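Local coordinates for suppressor protein MPT5 (Saccharomyces cerevisiae, PDB 5BZ1) that binds short UGUA-containing elements in the 3'-UTRs of target mRNAs through its Pumilio RNA-binding domain and regulates them post-transcriptionally, at residues A[113-116]-A[117-121]. Sequence-based numbering, arbitrary orientation.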
ATOM      1  N   VAL A 113      27.220  -3.920   0.292  1.00 36.58           N
ATOM      2  CA  VAL A 113      27.552  -5.339   0.347  1.00 40.72           C
ATOM      3  C   VAL A 113      26.545  -6.106   1.203  1.00 37.01           C
ATOM      4  O   VAL A 113      26.032  -7.148   0.789  1.00 40.58           O
ATOM      5  CB  VAL A 113      28.979  -5.560   0.887  1.00 39.45           C
ATOM      6  CG1 VAL A 113      29.248  -7.042   1.115  1.00 36.31           C
ATOM      7  CG2 VAL A 113      30.003  -4.969  -0.073  1.00 35.61           C
ATOM      8  N   GLN A 114      26.254  -5.575   2.386  1.00 34.63           N
ATOM      9  CA  GLN A 114      25.294  -6.192   3.294  1.00 31.39           C
ATOM     10  C   GLN A 114      23.884  -6.207   2.711  1.00 32.07           C
ATOM     11  O   GLN A 114      23.163  -7.194   2.843  1.00 28.27           O
ATOM     12  CB  GLN A 114      25.299  -5.468   4.641  1.00 26.31           C
ATOM     13  CG  GLN A 114      26.568  -5.697   5.469  1.00 31.07           C
ATOM     14  CD  GLN A 114      26.662  -4.763   6.661  1.00 34.72           C
ATOM     15  OE1 GLN A 114      25.684  -4.108   7.024  1.00 30.46           O
ATOM     16  NE2 GLN A 114      27.845  -4.691   7.272  1.00 34.10           N
ATOM     17  N   ILE A 115      23.493  -5.106   2.076  1.00 32.49           N
ATOM     18  CA  ILE A 115      22.171  -5.006   1.469  1.00 32.32           C
ATOM     19  C   ILE A 115      22.007  -6.042   0.356  1.00 31.12           C
ATOM     20  O   ILE A 115      20.986  -6.729   0.287  1.00 28.88           O
ATOM     21  CB  ILE A 115      21.896  -3.581   0.935  1.00 35.08           C
ATOM     22  CG1 ILE A 115      21.803  -2.593   2.097  1.00 27.34           C
ATOM     23  CG2 ILE A 115      20.611  -3.537   0.118  1.00 33.70           C
ATOM     24  CD1 ILE A 115      21.700  -1.136   1.676  1.00 31.82           C
ATOM     25  N   ASP A 116      23.018  -6.166  -0.500  1.00 29.86           N
ATOM     26  CA  ASP A 116      22.971  -7.122  -1.605  1.00 34.07           C
ATOM     27  C   ASP A 116      22.932  -8.584  -1.141  1.00 32.39           C
ATOM     28  O   ASP A 116      22.298  -9.422  -1.780  1.00 30.41           O
ATOM     29  CB  ASP A 116      24.131  -6.881  -2.574  1.00 34.81           C
ATOM     30  CG  ASP A 116      23.940  -5.626  -3.406  1.00 42.31           C
ATOM     31  OD1 ASP A 116      22.798  -5.123  -3.467  1.00 38.30           O
ATOM     32  OD2 ASP A 116      24.927  -5.150  -4.003  1.00 45.29           O
ATOM     33  N   LEU A 117      23.605  -8.888  -0.032  1.00 30.19           N
ATOM     34  CA  LEU A 117      23.533 -10.226   0.557  1.00 33.87           C
ATOM     35  C   LEU A 117      22.106 -10.555   0.997  1.00 31.47           C
ATOM     36  O   LEU A 117      21.586 -11.630   0.700  1.00 31.90           O
ATOM     37  CB  LEU A 117      24.489 -10.352   1.743  1.00 29.73           C
ATOM     38  CG  LEU A 117      25.962 -10.555   1.395  1.00 36.80           C
ATOM     39  CD1 LEU A 117      26.822 -10.483   2.646  1.00 30.27           C
ATOM     40  CD2 LEU A 117      26.165 -11.887   0.688  1.00 38.39           C
ATOM     41  N   ILE A 118      21.479  -9.618   1.702  1.00 29.25           N
ATOM     42  CA  ILE A 118      20.089  -9.760   2.126  1.00 28.66           C
ATOM     43  C   ILE A 118      19.164  -9.949   0.919  1.00 29.89           C
ATOM     44  O   ILE A 118      18.325 -10.852   0.900  1.00 28.33           O
ATOM     45  CB  ILE A 118      19.637  -8.532   2.943  1.00 30.47           C
ATOM     46  CG1 ILE A 118      20.313  -8.525   4.317  1.00 29.17           C
ATOM     47  CG2 ILE A 118      18.126  -8.509   3.106  1.00 26.52           C
ATOM     48  CD1 ILE A 118      20.168  -7.211   5.069  1.00 31.06           C
ATOM     49  N   ILE A 119      19.328  -9.091  -0.084  1.00 29.71           N
ATOM     50  CA  ILE A 119      18.544  -9.170  -1.316  1.00 35.03           C
ATOM     51  C   ILE A 119      18.768 -10.507  -2.037  1.00 32.50           C
ATOM     52  O   ILE A 119      17.846 -11.071  -2.630  1.00 31.28           O
ATOM     53  CB  ILE A 119      18.865  -7.976  -2.244  1.00 34.56           C
ATOM     54  CG1 ILE A 119      18.362  -6.677  -1.617  1.00 33.44           C
ATOM     55  CG2 ILE A 119      18.247  -8.158  -3.624  1.00 35.83           C
ATOM     56  CD1 ILE A 119      16.881  -6.724  -1.247  1.00 26.69           C
ATOM     57  N   LYS A 120      19.993 -11.019  -1.969  1.00 30.55           N
ATOM     58  CA  LYS A 120      20.306 -12.315  -2.563  1.00 32.11           C
ATOM     59  C   LYS A 120      19.521 -13.434  -1.871  1.00 30.28           C
ATOM     60  O   LYS A 120      19.064 -14.381  -2.519  1.00 33.93           O
ATOM     61  CB  LYS A 120      21.808 -12.594  -2.484  1.00 32.07           C
ATOM     62  CG  LYS A 120      22.237 -13.911  -3.121  1.00 35.03           C
ATOM     63  CD  LYS A 120      23.741 -14.108  -2.988  1.00 40.20           C
ATOM     64  CE  LYS A 120      24.170 -15.478  -3.480  1.00 44.52           C
ATOM     65  NZ  LYS A 120      25.638 -15.669  -3.346  1.00 52.32           N
ATOM     66  N   GLY A 121      19.347 -13.310  -0.560  1.00 27.28           N
ATOM     67  CA  GLY A 121      18.609 -14.305   0.199  1.00 29.33           C
ATOM     68  C   GLY A 121      17.141 -14.346  -0.178  1.00 30.56           C
ATOM     69  O   GLY A 121      16.501 -15.401  -0.113  1.00 29.47           O
TER
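Leu117, Ile118 and Ile119 each turn their first branch beside the backbone N, with chi1 close to -70° for the two isoleucines, and this brings the side chains back over carbonyl oxygens one turn earlier in the helix. CG1 of Ile119 lies 3.2 Å from Ile115 O, and its second torsion of -54° folds CD1 out of the extended course that the chain of Ile118 follows. Along one flank, CG2 of Ile115 meets CG1 of Ile119 at 4.2 Å; both residues also touch Phe152. Ile118 instead runs its CG1 and CD1 past Gln114 O, the former at 3.5 Å. Leu117 places CG 3.5 Å from Val113 O, while its CD1 only just reaches CG1 of Val113; the Leu117 side chain also packs on Ile82 and Gln83 of helix 75-85. All this belongs to helix 112-121 of the third Pumilio repeat, one of the helical units stacked side by side to build the RNA-binding domain; the bound RNA is about 15 Å away at the nearest atom. Beneath the side chains the backbone forms the i to i+4 hydrogen bonds of an α-helix. Ile119 N donates to Ile115 O at 2.9 Å, and Lys120 N to Asp116 O at 2.8 Å. The polar ends find their partners beyond this turn: the Asp116 carboxylate forms a salt bridge with Lys156, the extended Lys120 chain ends in a hydrogen bond to Tyr86, and in the buried Gln114 OE1 accepts from Asp110 N while NE2 is bonded to Thr79 OG1.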